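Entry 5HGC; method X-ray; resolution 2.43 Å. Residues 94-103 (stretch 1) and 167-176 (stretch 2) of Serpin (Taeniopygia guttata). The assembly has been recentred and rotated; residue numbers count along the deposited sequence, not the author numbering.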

ATOM      1  N   GLY A  94     -10.809  -2.571  12.994  1.00 45.16           N
ATOM      2  CA  GLY A  94     -10.153  -1.275  13.144  1.00 41.10           C
ATOM      3  C   GLY A  94      -9.708  -0.460  11.946  1.00 36.43           C
ATOM      4  O   GLY A  94      -9.141   0.614  12.137  1.00 34.25           O
ATOM      5  N   VAL A  95      -9.934  -0.952  10.725  1.00 31.98           N
ATOM      6  CA  VAL A  95      -9.356  -0.337   9.540  1.00 28.76           C
ATOM      7  C   VAL A  95     -10.385  -0.109   8.458  1.00 29.38           C
ATOM      8  O   VAL A  95     -10.508   1.005   7.969  1.00 26.42           O
ATOM      9  CB  VAL A  95      -8.183  -1.151   8.986  1.00 28.14           C
ATOM     10  CG1 VAL A  95      -7.489  -0.413   7.850  1.00 28.75           C
ATOM     11  CG2 VAL A  95      -7.154  -1.415  10.065  1.00 29.05           C
ATOM     12  N   GLN A  96     -11.140  -1.155   8.112  1.00 33.64           N
ATOM     13  CA  GLN A  96     -12.104  -1.128   6.987  1.00 36.65           C
ATOM     14  C   GLN A  96     -11.411  -0.650   5.736  1.00 33.97           C
ATOM     15  O   GLN A  96     -11.769   0.380   5.175  1.00 40.06           O
ATOM     16  CB  GLN A  96     -13.357  -0.275   7.276  1.00 40.32           C
ATOM     17  CG  GLN A  96     -14.318  -0.889   8.288  1.00 49.38           C
ATOM     18  CD  GLN A  96     -15.037   0.162   9.104  1.00 59.06           C
ATOM     19  OE1 GLN A  96     -16.223   0.442   8.882  1.00 66.60           O
ATOM     20  NE2 GLN A  96     -14.312   0.769  10.049  1.00 58.62           N
ATOM     21  N   LEU A  97     -10.399  -1.394   5.319  1.00 30.21           N
ATOM     22  CA  LEU A  97      -9.498  -0.940   4.287  1.00 29.66           C
ATOM     23  C   LEU A  97     -10.187  -1.140   2.926  1.00 32.79           C
ATOM     24  O   LEU A  97      -9.964  -0.385   1.983  1.00 30.32           O
ATOM     25  CB  LEU A  97      -8.224  -1.746   4.405  1.00 25.76           C
ATOM     26  CG  LEU A  97      -7.117  -1.510   3.413  1.00 27.98           C
ATOM     27  CD1 LEU A  97      -6.577  -0.076   3.494  1.00 26.14           C
ATOM     28  CD2 LEU A  97      -6.035  -2.569   3.663  1.00 26.58           C
ATOM     29  N   ASN A  98     -11.059  -2.151   2.874  1.00 34.61           N
ATOM     30  CA  ASN A  98     -11.717  -2.597   1.666  1.00 37.47           C
ATOM     31  C   ASN A  98     -10.777  -2.889   0.494  1.00 37.04           C
ATOM     32  O   ASN A  98     -10.973  -2.428  -0.611  1.00 39.71           O
ATOM     33  CB  ASN A  98     -12.935  -1.714   1.359  1.00 43.86           C
ATOM     34  CG  ASN A  98     -13.976  -1.761   2.512  1.00 56.12           C
ATOM     35  OD1 ASN A  98     -14.231  -2.829   3.104  1.00 59.06           O
ATOM     36  ND2 ASN A  98     -14.545  -0.600   2.863  1.00 56.27           N
ATOM     37  N   MET A  99      -9.751  -3.687   0.742  1.00 33.41           N
ATOM     38  CA  MET A  99      -8.769  -3.951  -0.305  1.00 32.45           C
ATOM     39  C   MET A  99      -9.269  -5.110  -1.112  1.00 32.49           C
ATOM     40  O   MET A  99      -9.819  -6.053  -0.557  1.00 29.02           O
ATOM     41  CB  MET A  99      -7.394  -4.242   0.266  1.00 32.03           C
ATOM     42  CG  MET A  99      -7.264  -5.400   1.232  1.00 34.19           C
ATOM     43  SD  MET A  99      -5.522  -5.897   1.238  1.00 44.01           S
ATOM     44  CE  MET A  99      -5.661  -7.039   2.588  1.00 38.37           C
ATOM     45  N   MET A 100      -9.087  -5.023  -2.426  1.00 33.01           N
ATOM     46  CA  MET A 100      -9.676  -5.990  -3.354  1.00 31.95           C
ATOM     47  C   MET A 100      -8.708  -6.471  -4.417  1.00 34.13           C
ATOM     48  O   MET A 100      -7.893  -5.692  -4.937  1.00 33.65           O
ATOM     49  CB  MET A 100     -10.926  -5.403  -3.982  1.00 31.00           C
ATOM     50  CG  MET A 100     -12.039  -5.184  -2.957  1.00 35.95           C
ATOM     51  SD  MET A 100     -13.273  -3.854  -3.186  1.00 53.71           S
ATOM     52  CE  MET A 100     -12.334  -2.307  -3.242  1.00 44.37           C
ATOM     53  N   ASN A 101      -8.813  -7.775  -4.683  1.00 36.35           N
ATOM     54  CA  ASN A 101      -8.075  -8.548  -5.691  1.00 37.41           C
ATOM     55  C   ASN A 101      -9.064  -9.070  -6.702  1.00 35.07           C
ATOM     56  O   ASN A 101     -10.123  -9.562  -6.305  1.00 41.44           O
ATOM     57  CB  ASN A 101      -7.521  -9.798  -5.037  1.00 46.25           C
ATOM     58  CG  ASN A 101      -6.383  -9.494  -4.125  1.00 59.35           C
ATOM     59  OD1 ASN A 101      -5.609  -8.538  -4.379  1.00 68.87           O
ATOM     60  ND2 ASN A 101      -6.263 -10.277  -3.038  1.00 52.25           N
ATOM     61  N   ALA A 102      -8.759  -8.944  -7.988  1.00 28.97           N
ATOM     62  CA  ALA A 102      -9.576  -9.541  -9.041  1.00 26.69           C
ATOM     63  C   ALA A 102      -8.666 -10.047 -10.139  1.00 26.47           C
ATOM     64  O   ALA A 102      -7.561  -9.515 -10.323  1.00 22.83           O
ATOM     65  CB  ALA A 102     -10.633  -8.591  -9.583  1.00 23.06           C
ATOM     66  N   ILE A 103      -9.113 -11.133 -10.789  1.00 24.00           N
ATOM     67  CA  ILE A 103      -8.521 -11.630 -12.015  1.00 22.16           C
ATOM     68  C   ILE A 103      -9.474 -11.599 -13.185  1.00 20.65           C
ATOM     69  O   ILE A 103     -10.651 -11.873 -13.034  1.00 22.63           O
ATOM     70  CB  ILE A 103      -7.816 -12.990 -11.893  1.00 22.97           C
ATOM     71  CG1 ILE A 103      -8.769 -14.099 -11.465  1.00 25.53           C
ATOM     72  CG2 ILE A 103      -6.670 -12.866 -10.932  1.00 23.23           C
ATOM     73  CD1 ILE A 103      -8.227 -15.526 -11.589  1.00 27.35           C
ATOM     74  N   MET A 167      -4.227 -13.159 -18.871  1.00 37.50           N
ATOM     75  CA  MET A 167      -4.766 -12.831 -17.530  1.00 34.10           C
ATOM     76  C   MET A 167      -4.259 -11.477 -17.038  1.00 32.89           C
ATOM     77  O   MET A 167      -3.055 -11.181 -17.101  1.00 33.90           O
ATOM     78  CB  MET A 167      -4.411 -13.937 -16.530  1.00 35.05           C
ATOM     79  CG  MET A 167      -4.654 -13.565 -15.091  1.00 37.00           C
ATOM     80  SD  MET A 167      -4.568 -14.972 -13.981  1.00 37.98           S
ATOM     81  CE  MET A 167      -2.852 -15.420 -14.107  1.00 39.62           C
ATOM     82  N   LEU A 168      -5.205 -10.659 -16.610  1.00 28.65           N
ATOM     83  CA  LEU A 168      -4.980  -9.445 -15.880  1.00 28.86           C
ATOM     84  C   LEU A 168      -5.195  -9.694 -14.366  1.00 29.05           C
ATOM     85  O   LEU A 168      -6.280 -10.082 -13.943  1.00 27.36           O
ATOM     86  CB  LEU A 168      -5.969  -8.381 -16.390  1.00 29.16           C
ATOM     87  CG  LEU A 168      -5.959  -7.062 -15.602  1.00 34.51           C
ATOM     88  CD1 LEU A 168      -4.596  -6.369 -15.687  1.00 39.10           C
ATOM     89  CD2 LEU A 168      -7.046  -6.098 -16.023  1.00 31.61           C
ATOM     90  N   LEU A 169      -4.168  -9.495 -13.546  1.00 32.89           N
ATOM     91  CA  LEU A 169      -4.349  -9.483 -12.066  1.00 30.72           C
ATOM     92  C   LEU A 169      -4.517  -8.054 -11.644  1.00 31.41           C
ATOM     93  O   LEU A 169      -3.615  -7.252 -11.853  1.00 31.58           O
ATOM     94  CB  LEU A 169      -3.152 -10.109 -11.358  1.00 29.06           C
ATOM     95  CG  LEU A 169      -3.111 -10.135  -9.829  1.00 30.75           C
ATOM     96  CD1 LEU A 169      -4.238 -10.928  -9.176  1.00 27.23           C
ATOM     97  CD2 LEU A 169      -1.764 -10.729  -9.445  1.00 30.90           C
ATOM     98  N   ALA A 170      -5.681  -7.719 -11.108  1.00 29.29           N
ATOM     99  CA  ALA A 170      -5.925  -6.374 -10.566  1.00 30.88           C
ATOM    100  C   ALA A 170      -5.897  -6.339  -8.987  1.00 35.82           C
ATOM    101  O   ALA A 170      -6.634  -7.118  -8.346  1.00 37.20           O
ATOM    102  CB  ALA A 170      -7.250  -5.842 -11.073  1.00 26.43           C
ATOM    103  N   SER A 171      -5.054  -5.480  -8.364  1.00 33.67           N
ATOM    104  CA  SER A 171      -5.323  -5.107  -6.955  1.00 29.79           C
ATOM    105  C   SER A 171      -5.527  -3.625  -6.812  1.00 29.20           C
ATOM    106  O   SER A 171      -4.798  -2.803  -7.396  1.00 26.90           O
ATOM    107  CB  SER A 171      -4.320  -5.639  -5.937  1.00 29.43           C
ATOM    108  OG  SER A 171      -3.104  -4.958  -6.141  1.00 31.13           O
ATOM    109  N   PHE A 172      -6.543  -3.284  -6.030  1.00 25.66           N
ATOM    110  CA  PHE A 172      -6.855  -1.912  -5.848  1.00 25.98           C
ATOM    111  C   PHE A 172      -7.390  -1.693  -4.452  1.00 25.43           C
ATOM    112  O   PHE A 172      -7.917  -2.601  -3.829  1.00 26.21           O
ATOM    113  CB  PHE A 172      -7.823  -1.444  -6.924  1.00 24.46           C
ATOM    114  CG  PHE A 172      -9.026  -2.323  -7.077  1.00 29.73           C
ATOM    115  CD1 PHE A 172      -8.939  -3.566  -7.758  1.00 30.74           C
ATOM    116  CD2 PHE A 172     -10.272  -1.923  -6.561  1.00 29.00           C
ATOM    117  CE1 PHE A 172     -10.077  -4.376  -7.893  1.00 32.16           C
ATOM    118  CE2 PHE A 172     -11.411  -2.738  -6.720  1.00 28.48           C
ATOM    119  CZ  PHE A 172     -11.313  -3.956  -7.375  1.00 29.17           C
ATOM    120  N   VAL A 173      -7.266  -0.465  -3.976  1.00 26.10           N
ATOM    121  CA  VAL A 173      -7.604  -0.127  -2.570  1.00 25.52           C
ATOM    122  C   VAL A 173      -7.674   1.373  -2.457  1.00 24.63           C
ATOM    123  O   VAL A 173      -6.792   2.068  -2.961  1.00 24.79           O
ATOM    124  CB  VAL A 173      -6.605  -0.737  -1.548  1.00 21.64           C
ATOM    125  CG1 VAL A 173      -5.176  -0.368  -1.915  1.00 19.69           C
ATOM    126  CG2 VAL A 173      -6.994  -0.349  -0.144  1.00 21.46           C
ATOM    127  N   TYR A 174      -8.767   1.841  -1.864  1.00 25.45           N
ATOM    128  CA  TYR A 174      -8.971   3.245  -1.514  1.00 30.06           C
ATOM    129  C   TYR A 174      -9.037   3.327   0.035  1.00 32.51           C
ATOM    130  O   TYR A 174      -9.617   2.433   0.691  1.00 27.77           O
ATOM    131  CB  TYR A 174     -10.273   3.819  -2.125  1.00 30.13           C
ATOM    132  CG  TYR A 174     -10.702   5.146  -1.490  1.00 33.21           C
ATOM    133  CD1 TYR A 174     -10.212   6.392  -1.982  1.00 34.46           C
ATOM    134  CD2 TYR A 174     -11.577   5.178  -0.364  1.00 33.32           C
ATOM    135  CE1 TYR A 174     -10.628   7.613  -1.417  1.00 31.93           C
ATOM    136  CE2 TYR A 174     -11.956   6.399   0.232  1.00 30.49           C
ATOM    137  CZ  TYR A 174     -11.477   7.593  -0.295  1.00 32.50           C
ATOM    138  OH  TYR A 174     -11.863   8.764   0.283  1.00 34.36           O
ATOM    139  N   PHE A 175      -8.469   4.401   0.605  1.00 28.84           N
ATOM    140  CA  PHE A 175      -8.572   4.627   2.026  1.00 26.93           C
ATOM    141  C   PHE A 175      -8.713   6.113   2.303  1.00 27.60           C
ATOM    142  O   PHE A 175      -8.133   6.965   1.601  1.00 30.12           O
ATOM    143  CB  PHE A 175      -7.348   4.003   2.746  1.00 26.94           C
ATOM    144  CG  PHE A 175      -7.361   4.139   4.267  1.00 28.53           C
ATOM    145  CD1 PHE A 175      -8.223   3.348   5.069  1.00 29.50           C
ATOM    146  CD2 PHE A 175      -6.521   5.062   4.910  1.00 26.07           C
ATOM    147  CE1 PHE A 175      -8.238   3.475   6.473  1.00 29.07           C
ATOM    148  CE2 PHE A 175      -6.540   5.189   6.311  1.00 28.17           C
ATOM    149  CZ  PHE A 175      -7.401   4.396   7.102  1.00 27.25           C
ATOM    150  N   LYS A 176      -9.501   6.421   3.322  1.00 28.94           N
ATOM    151  CA  LYS A 176      -9.513   7.738   3.980  1.00 30.03           C
ATOM    152  C   LYS A 176      -9.651   7.481   5.468  1.00 34.61           C
ATOM    153  O   LYS A 176     -10.603   6.805   5.956  1.00 35.94           O
ATOM    154  CB  LYS A 176     -10.646   8.613   3.471  1.00 29.80           C
ATOM    155  CG  LYS A 176     -10.841   9.917   4.233  1.00 36.61           C
ATOM    156  CD  LYS A 176     -11.552  10.953   3.356  1.00 38.43           C
ATOM    157  CE  LYS A 176     -11.746  12.242   4.110  1.00 40.41           C
ATOM    158  NZ  LYS A 176     -12.788  13.139   3.562  1.00 41.20           N
TER
HETATM  159  O   HOH W   1     -11.136   2.073   2.961  1.00 28.46           O
HETATM  160  O   HOH W   2     -10.723   0.183  -0.864  1.00 27.51           O

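Residues 100-103 of stretch 1 pair with the strand of stretch 2, at least 64 residues away in sequence where they touch, with an angle of 168° between their N-to-C directions, so the pairing is antiparallel; the axes approach to 4.7 Å. Four backbone hydrogen bonds fix the register. Met100 N donates to Phe172 O and Phe172 N donates to Met100 O, both at 3.0 Å and with N-H...O angles of 163° and 166°. Two residues on, Ala102 N reaches Ala170 O at 2.8 Å and Ala170 N reaches Ala102 O at 2.7 Å. Between and beyond these closed pairs lie the non-hydrogen-bonded pairs Asn101–Ser171 and Ile103–Leu169. There three alpha carbons make CA-H...O contacts, each at 3.3 Å: Asn101 CA with Ala170 O, Ser171 CA with Met100 O, and Ile103 CA with Leu168 O.

Phe172 and Met100 cover the most surface, 83 and 78 Å² of the 688 Å² buried in total. As a directly bridged pair, they send their side chains to the same face of the sheet, and the methionine lies against the ring. Met100 CB sits 4.0 Å from the Phe172 ring centroid and 24° off the ring normal, a CH-pi contact over the face. The side chain then passes beyond the outline of the ring and folds back (chi3 -60°, m), bringing Met100 CE to 3.6 Å from Phe172 CE2. Met100 SD is 5.1 Å from the centroid but 52° off the normal, so the sulfur approaches obliquely. Ala102 and Ala170 share this face, where their methyl groups add little bulk.

Ile103, with 69 Å² covered, anchors the other face, together with Leu169, Asn101 and Ser171. Its CG2 methyl packs 3.6 Å from Leu169 CD1, an apolar contact between cross-strand partners, and lies 4.3 Å from Met167 SD. On the same face, Asn101 OD1 comes within 3.5 Å of Ser171 CB.

Toward the start of stretch 1, direct backbone hydrogen bonding gives way to apolar packing and water. Leu97 CD1 meets Val173 CG2 at 3.7 Å and Phe175 CD1 at 4.1 Å, while Val95 O lies near the plane of the Phe175 ring, 3.7 Å from CE1. Leu97 O and Tyr174 O are 3.1 Å apart, but both are acceptors and cannot bond to each other. Water 1 lies 2.9 Å from Gln96 O and 2.8 Å from Tyr174 O, placed to donate to either; water 2 lies 2.6 Å from Asn98 O, placed to donate, and accepts from Tyr174 N at 2.8 Å. These waters lie between the backbones of the loop and the strand, where no direct hydrogen bond joins them.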